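PDB 2X49: invasion protein InvA from Salmonella enterica, which takes part in invasion of intestinal epithelial cells as an export apparatus protein of the type III secretion system, represented here by its C-terminal domain. Local coordinates for residues 244-247 and 248-252. Sequence-based numbering, arbitrary orientation.
Sequences EVED and VIRKG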
ATOM      1  N   GLU A 244       4.708  -1.103 -25.019  1.00 20.32           N
ATOM      2  CA  GLU A 244       6.055  -1.628 -25.297  1.00 21.23           C
ATOM      3  C   GLU A 244       6.565  -2.467 -24.154  1.00 20.84           C
ATOM      4  O   GLU A 244       6.990  -3.608 -24.318  1.00 21.46           O
ATOM      5  CB  GLU A 244       7.027  -0.489 -25.593  1.00 22.06           C
ATOM      6  CG  GLU A 244       6.897   0.010 -27.018  1.00 23.35           C
ATOM      7  CD  GLU A 244       5.836   1.117 -27.245  1.00 24.71           C
ATOM      8  OE1 GLU A 244       4.941   1.340 -26.392  1.00 26.26           O
ATOM      9  OE2 GLU A 244       5.910   1.779 -28.302  1.00 25.41           O
ATOM     10  N   VAL A 245       6.466  -1.885 -22.981  1.00 20.39           N
ATOM     11  CA  VAL A 245       6.976  -2.511 -21.770  1.00 19.69           C
ATOM     12  C   VAL A 245       6.104  -3.718 -21.446  1.00 18.83           C
ATOM     13  O   VAL A 245       6.575  -4.783 -21.023  1.00 19.31           O
ATOM     14  CB  VAL A 245       7.025  -1.517 -20.583  1.00 20.10           C
ATOM     15  CG1 VAL A 245       7.253  -2.249 -19.275  1.00 21.45           C
ATOM     16  CG2 VAL A 245       8.140  -0.498 -20.838  1.00 20.33           C
ATOM     17  N   GLU A 246       4.819  -3.562 -21.678  1.00 17.97           N
ATOM     18  CA  GLU A 246       3.906  -4.664 -21.369  1.00 18.03           C
ATOM     19  C   GLU A 246       4.303  -5.894 -22.146  1.00 18.07           C
ATOM     20  O   GLU A 246       4.239  -7.041 -21.658  1.00 18.88           O
ATOM     21  CB  GLU A 246       2.456  -4.322 -21.629  1.00 18.05           C
ATOM     22  CG  GLU A 246       1.893  -3.435 -20.550  1.00 19.41           C
ATOM     23  CD  GLU A 246       0.371  -3.413 -20.537  1.00 21.00           C
ATOM     24  OE1 GLU A 246      -0.249  -4.212 -21.281  1.00 24.78           O
ATOM     25  OE2 GLU A 246      -0.193  -2.588 -19.779  1.00 22.56           O
ATOM     26  N   ASP A 247       4.759  -5.641 -23.360  1.00 18.25           N
ATOM     27  CA  ASP A 247       5.064  -6.744 -24.261  1.00 18.13           C
ATOM     28  C   ASP A 247       6.310  -7.480 -23.854  1.00 17.34           C
ATOM     29  O   ASP A 247       6.413  -8.661 -24.051  1.00 16.77           O
ATOM     30  CB  ASP A 247       5.130  -6.325 -25.724  1.00 18.56           C
ATOM     31  CG  ASP A 247       3.818  -6.558 -26.438  1.00 22.04           C
ATOM     32  OD1 ASP A 247       3.457  -5.715 -27.289  1.00 27.61           O
ATOM     33  OD2 ASP A 247       3.160  -7.614 -26.199  1.00 24.20           O
ATOM     34  N   VAL A 248       7.242  -6.763 -23.261  1.00 18.34           N
ATOM     35  CA  VAL A 248       8.510  -7.387 -22.835  1.00 18.48           C
ATOM     36  C   VAL A 248       8.179  -8.418 -21.788  1.00 18.84           C
ATOM     37  O   VAL A 248       8.739  -9.518 -21.718  1.00 19.10           O
ATOM     38  CB  VAL A 248       9.512  -6.380 -22.259  1.00 18.95           C
ATOM     39  CG1 VAL A 248      10.639  -7.097 -21.496  1.00 19.35           C
ATOM     40  CG2 VAL A 248      10.060  -5.523 -23.371  1.00 19.56           C
ATOM     41  N   ILE A 249       7.228  -8.019 -20.954  1.00 17.96           N
ATOM     42  CA  ILE A 249       6.847  -8.826 -19.791  1.00 17.88           C
ATOM     43  C   ILE A 249       6.076 -10.029 -20.293  1.00 17.46           C
ATOM     44  O   ILE A 249       6.265 -11.174 -19.907  1.00 16.24           O
ATOM     45  CB  ILE A 249       5.987  -8.035 -18.791  1.00 18.34           C
ATOM     46  CG1 ILE A 249       6.849  -6.974 -18.130  1.00 19.99           C
ATOM     47  CG2 ILE A 249       5.370  -9.004 -17.768  1.00 19.09           C
ATOM     48  CD1 ILE A 249       7.888  -7.540 -17.204  1.00 22.29           C
ATOM     49  N   ARG A 250       5.230  -9.735 -21.243  1.00 16.28           N
ATOM     50  CA  ARG A 250       4.312 -10.749 -21.766  1.00 16.66           C
ATOM     51  C   ARG A 250       5.141 -11.870 -22.398  1.00 16.78           C
ATOM     52  O   ARG A 250       4.839 -13.049 -22.223  1.00 16.56           O
ATOM     53  CB  ARG A 250       3.275 -10.153 -22.731  1.00 16.72           C
ATOM     54  CG  ARG A 250       1.967 -10.889 -22.689  1.00 19.45           C
ATOM     55  CD  ARG A 250       0.908 -10.208 -23.541  1.00 22.79           C
ATOM     56  NE  ARG A 250       1.101  -8.772 -23.477  1.00 25.88           N
ATOM     57  CZ  ARG A 250       0.182  -7.872 -23.165  1.00 27.51           C
ATOM     58  NH1 ARG A 250      -1.066  -8.227 -22.913  1.00 30.51           N
ATOM     59  NH2 ARG A 250       0.525  -6.609 -23.143  1.00 28.20           N
ATOM     60  N   LYS A 251       6.218 -11.504 -23.088  1.00 17.37           N
ATOM     61  CA  LYS A 251       7.024 -12.548 -23.806  1.00 17.39           C
ATOM     62  C   LYS A 251       7.738 -13.468 -22.834  1.00 17.61           C
ATOM     63  O   LYS A 251       8.168 -14.575 -23.179  1.00 18.44           O
ATOM     64  CB  LYS A 251       8.093 -12.013 -24.790  1.00 18.51           C
ATOM     65  CG  LYS A 251       8.764 -13.162 -25.706  1.00 19.72           C
ATOM     66  CD  LYS A 251       9.915 -14.070 -25.020  1.00 20.39           C
ATOM     67  CE  LYS A 251      10.635 -15.158 -25.911  1.00 16.63           C
ATOM     68  NZ  LYS A 251      10.332 -16.713 -25.718  1.00 10.15           N
ATOM     69  N   GLY A 252       7.936 -12.945 -21.649  1.00 17.16           N
ATOM     70  CA  GLY A 252       8.726 -13.623 -20.603  1.00 16.74           C
ATOM     71  C   GLY A 252       7.884 -14.580 -19.785  1.00 15.75           C
ATOM     72  O   GLY A 252       8.359 -15.362 -18.937  1.00 16.97           O
TER
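A bend at chi3 turns the guanidinium of R250 back over the preceding turn of the helix, while E246, with CG anti to its own carbonyl carbon (chi1 -76°) and an extended chain beyond, reaches along the helix to meet it. E246 OE1 takes a weak hydrogen bond from R250 NH2, 3.1 Å long and bent to 134° at the hydrogen, as part of a salt bridge; carboxylate and guanidinium planes stand 40° apart, so the two groups do not lie flat against each other. NH2 also rests against the aliphatic root of the glutamate, 3.4 Å from E246 CB. From the next position D247 adds a long salt bridge, its OD2 3.6 Å from R250 NE. NE is buried here without a hydrogen-bonding partner, and the long contact to D247 offers it charge compensation rather than a bond. Other partners fix the ends of this network: E246 OE2 is hydrogen-bonded to T294 and OE1, besides R250, to S295, and D297 pairs with R250 NH1. In the backbone, R250 N bonds to E246 O at 2.9 Å and K251 N to D247 O at 3.0 Å. V245 and I249, both buried, pack on L272 of helix 266-280, with I249 also meeting helix 299-306. This is an i to i+4 Glu-Arg salt bridge, widened by an i to i+3 Asp-Arg pair, on an amphipathic helix that follows strand 236-240 of the parallel sheet.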